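CBS domain-containing predicted protein TM0935 (Thermotoga maritima, PDB 1O50) is of unknown function but carries a tandem pair of CBS domains, a module that in many relatives senses adenosine-containing nucleotides. Local coordinates at residues A[25-29]-A[41-45]; A[48-52]-A[126-130]. One frame throughout, in Å; residues are numbered along the deposited sequence.

Contact 1. Residues A[25-29]-A[41-45]; sequences KPTVV and RILED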
# COMPACT_ATOMS: atom_id res chain seq x y z
N LYS A 25 -7.02 13.66 0.75
CA LYS A 25 -7.60 14.12 2.03
C LYS A 25 -7.15 13.17 3.09
O LYS A 25 -7.46 11.98 2.99
CB LYS A 25 -9.14 14.10 2.02
CG LYS A 25 -9.82 14.53 0.69
CD LYS A 25 -10.33 13.32 -0.17
CE LYS A 25 -11.64 12.70 0.41
NZ LYS A 25 -11.39 11.80 1.59
N PRO A 26 -6.43 13.64 4.11
CA PRO A 26 -5.99 12.75 5.19
C PRO A 26 -7.19 12.13 5.92
O PRO A 26 -8.20 12.80 6.13
CB PRO A 26 -5.20 13.66 6.14
CG PRO A 26 -4.99 14.92 5.42
CD PRO A 26 -6.01 15.03 4.33
N THR A 27 -7.09 10.86 6.24
CA THR A 27 -8.06 10.16 7.06
C THR A 27 -7.64 10.15 8.50
O THR A 27 -6.68 9.48 8.85
CB THR A 27 -8.18 8.72 6.61
OG1 THR A 27 -8.77 8.70 5.31
CG2 THR A 27 -9.16 7.94 7.51
N VAL A 28 -8.40 10.86 9.31
CA VAL A 28 -8.07 11.13 10.69
C VAL A 28 -9.20 10.66 11.66
O VAL A 28 -10.35 11.11 11.55
CB VAL A 28 -7.90 12.66 10.94
CG1 VAL A 28 -7.35 12.89 12.31
CG2 VAL A 28 -6.97 13.29 9.93
N VAL A 29 -8.81 9.81 12.62
CA VAL A 29 -9.67 9.24 13.65
C VAL A 29 -9.22 9.70 15.04
O VAL A 29 -8.19 10.36 15.18
CB VAL A 29 -9.70 7.69 13.58
CG1 VAL A 29 -10.24 7.22 12.20
CG2 VAL A 29 -8.37 7.10 13.80
N ARG A 41 -13.90 3.91 7.13
CA ARG A 41 -13.18 5.07 6.58
C ARG A 41 -12.22 4.72 5.46
O ARG A 41 -12.13 5.42 4.48
CB ARG A 41 -12.38 5.80 7.68
CG ARG A 41 -13.24 6.44 8.81
CD ARG A 41 -14.10 7.58 8.41
NE ARG A 41 -13.37 8.73 7.82
CZ ARG A 41 -12.68 9.68 8.49
NH1 ARG A 41 -12.56 9.67 9.82
NH2 ARG A 41 -12.11 10.67 7.80
N ILE A 42 -11.49 3.61 5.58
CA ILE A 42 -10.58 3.22 4.51
C ILE A 42 -11.38 2.80 3.27
O ILE A 42 -11.01 3.17 2.16
CB ILE A 42 -9.65 2.08 4.95
CG1 ILE A 42 -8.72 2.54 6.10
CG2 ILE A 42 -8.81 1.62 3.77
CD1 ILE A 42 -8.05 1.42 6.85
N LEU A 43 -12.46 2.02 3.46
CA LEU A 43 -13.28 1.56 2.32
C LEU A 43 -13.99 2.71 1.57
O LEU A 43 -14.32 2.59 0.35
CB LEU A 43 -14.32 0.53 2.80
CG LEU A 43 -13.70 -0.78 3.34
CD1 LEU A 43 -14.76 -1.65 4.12
CD2 LEU A 43 -13.08 -1.61 2.19
N GLU A 44 -14.26 3.82 2.27
CA GLU A 44 -14.90 4.99 1.61
C GLU A 44 -13.90 5.79 0.75
O GLU A 44 -14.28 6.43 -0.18
CB GLU A 44 -15.56 5.92 2.64
CG GLU A 44 -16.62 6.84 2.02
CD GLU A 44 -16.09 8.22 1.60
OE1 GLU A 44 -14.94 8.58 2.00
OE2 GLU A 44 -16.85 8.97 0.90
N ASP A 45 -12.62 5.73 1.10
CA ASP A 45 -11.55 6.41 0.39
C ASP A 45 -10.38 5.42 0.21
O ASP A 45 -9.37 5.52 0.93
CB ASP A 45 -11.09 7.63 1.21
CG ASP A 45 -10.20 8.58 0.40
OD1 ASP A 45 -10.32 8.60 -0.86
OD2 ASP A 45 -9.35 9.32 0.94
O HOH W 1 -7.34 10.77 -0.15
O HOH W 2 -7.41 9.36 2.79
O HOH W 3 -10.35 12.77 8.43
O HOH W 4 -11.18 9.66 5.01
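Direct polar contacts join the stretch 25-29 to the C-terminal end of helix 35-44 at two places. Arg41 reaches back from the helix and donates a hydrogen bond from NH1 to the backbone O of Val28 (3.2 Å), an acceptor lying at the edge of the guanidinium. At the other end Lys25 NZ and Asp45 OD2, 3.3 Å apart, form a salt bridge whose hydrogen bond is weak. Four waters bridge the segments. Water 3 accepts from Arg41 NH2 (2.8 Å) and Val28 N (2.9 Å) and donates to Pro26 O (3.1 Å), while water 4 bridges Arg41 NH2 (3.1 Å) and Thr27 OG1 (2.6 Å). Waters 1 and 2 each lie 2.7 Å from Asp45 OD2; the first accepts from Lys25 N (3.0 Å), and the second is 2.6 Å from Lys25 O and hydrogen-bonded to Thr27 OG1 (2.9 Å). Apolar contact is slight: Thr27 CG2 packs against Arg41 CB at 3.9 Å and covers one face of the guanidinium, and Val29 CG1 comes within 4.1 Å of Arg41 NH1. Ile42 instead packs on Val65 and Leu68 of helix 65-77. The segments belong to the beta-alpha-beta unit of the first CBS domain, and their chemistry implies a hydrated, largely polar seam in which Arg41 bonds the strand backbone directly and Asp45 reaches the backbone of Lys25 through water.

Contact 2. Residues A[48-52]-A[126-130]; sequences TRTVY and IQEMP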
# COMPACT_ATOMS: atom_id res chain seq x y z
N THR A 48 -6.49 5.34 0.50
CA THR A 48 -5.93 5.64 1.79
C THR A 48 -4.97 4.53 2.12
O THR A 48 -5.31 3.37 1.98
CB THR A 48 -7.03 5.66 2.82
OG1 THR A 48 -7.92 6.76 2.61
CG2 THR A 48 -6.52 5.91 4.20
N ARG A 49 -3.78 4.89 2.58
CA ARG A 49 -2.75 3.90 2.88
C ARG A 49 -2.28 3.98 4.32
O ARG A 49 -1.68 3.01 4.84
CB ARG A 49 -1.59 3.98 1.86
CG ARG A 49 -1.94 3.30 0.51
CD ARG A 49 -1.10 3.86 -0.60
NE ARG A 49 -1.09 3.07 -1.82
CZ ARG A 49 -1.91 3.19 -2.83
NH1 ARG A 49 -2.93 4.05 -2.80
NH2 ARG A 49 -1.71 2.44 -3.91
N THR A 50 -2.53 5.11 4.94
CA THR A 50 -2.22 5.32 6.34
C THR A 50 -3.36 6.15 6.98
O THR A 50 -3.75 7.22 6.46
CB THR A 50 -0.86 6.03 6.55
OG1 THR A 50 0.22 5.34 5.87
CG2 THR A 50 -0.45 5.98 8.05
N VAL A 51 -3.91 5.63 8.09
CA VAL A 51 -4.81 6.37 8.97
C VAL A 51 -4.06 7.09 10.09
O VAL A 51 -3.16 6.54 10.71
CB VAL A 51 -5.92 5.44 9.52
CG1 VAL A 51 -6.80 6.20 10.49
CG2 VAL A 51 -6.78 4.89 8.35
N TYR A 52 -4.45 8.32 10.35
CA TYR A 52 -3.87 9.12 11.42
C TYR A 52 -4.85 9.19 12.58
O TYR A 52 -6.07 9.11 12.38
CB TYR A 52 -3.53 10.54 10.94
CG TYR A 52 -2.80 10.55 9.60
CD1 TYR A 52 -1.67 9.75 9.41
CD2 TYR A 52 -3.24 11.33 8.52
CE1 TYR A 52 -1.01 9.72 8.21
CE2 TYR A 52 -2.55 11.29 7.29
CZ TYR A 52 -1.45 10.49 7.16
OH TYR A 52 -0.76 10.45 5.98
N ILE A 126 5.90 2.33 5.02
CA ILE A 126 4.61 3.00 4.85
C ILE A 126 4.58 3.73 3.48
O ILE A 126 5.62 4.01 2.93
CB ILE A 126 4.38 4.01 6.02
CG1 ILE A 126 5.42 5.12 5.99
CG2 ILE A 126 4.41 3.30 7.42
CD1 ILE A 126 5.41 6.05 7.16
N GLN A 127 3.40 4.02 2.95
CA GLN A 127 3.22 4.73 1.69
C GLN A 127 2.36 6.01 1.78
O GLN A 127 1.85 6.51 0.76
CB GLN A 127 2.64 3.76 0.66
CG GLN A 127 3.58 2.58 0.41
CD GLN A 127 3.25 1.77 -0.78
OE1 GLN A 127 2.92 2.30 -1.80
NE2 GLN A 127 3.44 0.44 -0.69
N GLU A 128 2.18 6.54 2.99
CA GLU A 128 1.40 7.78 3.16
C GLU A 128 1.77 8.33 4.50
O GLU A 128 1.84 7.60 5.49
CB GLU A 128 -0.10 7.56 3.12
CG GLU A 128 -0.92 8.83 3.06
CD GLU A 128 -2.42 8.63 3.07
OE1 GLU A 128 -2.86 7.49 3.07
OE2 GLU A 128 -3.18 9.63 3.05
N MET A 129 2.06 9.62 4.51
CA MET A 129 2.57 10.30 5.67
C MET A 129 1.89 11.61 5.71
O MET A 129 1.63 12.19 4.66
CB MET A 129 4.06 10.58 5.54
CG MET A 129 4.92 9.50 5.99
SD MET A 129 6.68 9.87 5.96
CE MET A 129 6.84 10.16 4.32
N PRO A 130 1.68 12.16 6.91
CA PRO A 130 1.08 13.48 7.03
C PRO A 130 2.18 14.52 6.96
O PRO A 130 3.32 14.22 7.29
CB PRO A 130 0.47 13.43 8.43
CG PRO A 130 1.40 12.59 9.20
CD PRO A 130 1.97 11.59 8.24
O HOH W 5 0.57 1.16 -2.81
O HOH W 6 1.32 3.06 4.76
O HOH W 7 -4.94 9.18 5.16
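Glu128 supplies the central acceptor between the segments. Its OE1 takes two backbone protons, from Arg49 N (2.8 Å) and Thr50 N (3.0 Å), so one carboxylate oxygen serves consecutive amides. The other oxygen, OE2, lies close to the like-charged Asp141 and 2.8 Å from water 7, which is also 2.6 Å from Thr50 O. Thr50 OG1 donates to Glu128 O (2.8 Å) and accepts from water 6 (2.8 Å), which accepts from Gln127 N (2.9 Å). Water 5 links Arg49 NE (2.7 Å) to Gln127 OE1 (2.8 Å), the latter also bonded to Ser144. Arg49 NH1 is held by Val47 O and by Pro46 O of the second subunit. The hydroxyl of Tyr52 bonds to Asp141, and Pro130 CB sits over the ring in a CH-pi contact, 3.9 Å from its centroid. Glu128 N is buried without a partner. Strands 50-55 and 128-132, from separate sheets, meet through side chains and water at the CBS-domain pair interface; the axes of 50-52 and 128-130 approach to 7.1 Å, with N-to-C directions 22° apart. Strand 58-64 packs alongside Thr50, Tyr52 and Pro130, and helix 114-124 covers Met129.

Overall arrangement
From the N terminus, strand 27-29 leads into helix 35-44, and contact 1 closes this short loop, with 11 residues between its segments. The chain then enters strand 50-55, completing the beta-alpha-beta unit, and contact 2 opens there. Its much longer loop, 73 residues, runs through strand 58-64, helix 65-77 and helix 114-124 before strand 128-132 closes it. The two loops therefore follow in series, neither nesting nor crossing. They are joined through the sheet in which strands 27-29 and 50-55 are parallel neighbours, Thr27 and Val29 pairing with Tyr52. Contact 1 ties elements within the first CBS domain, contact 2 couples the two domains, and both touch the second subunit.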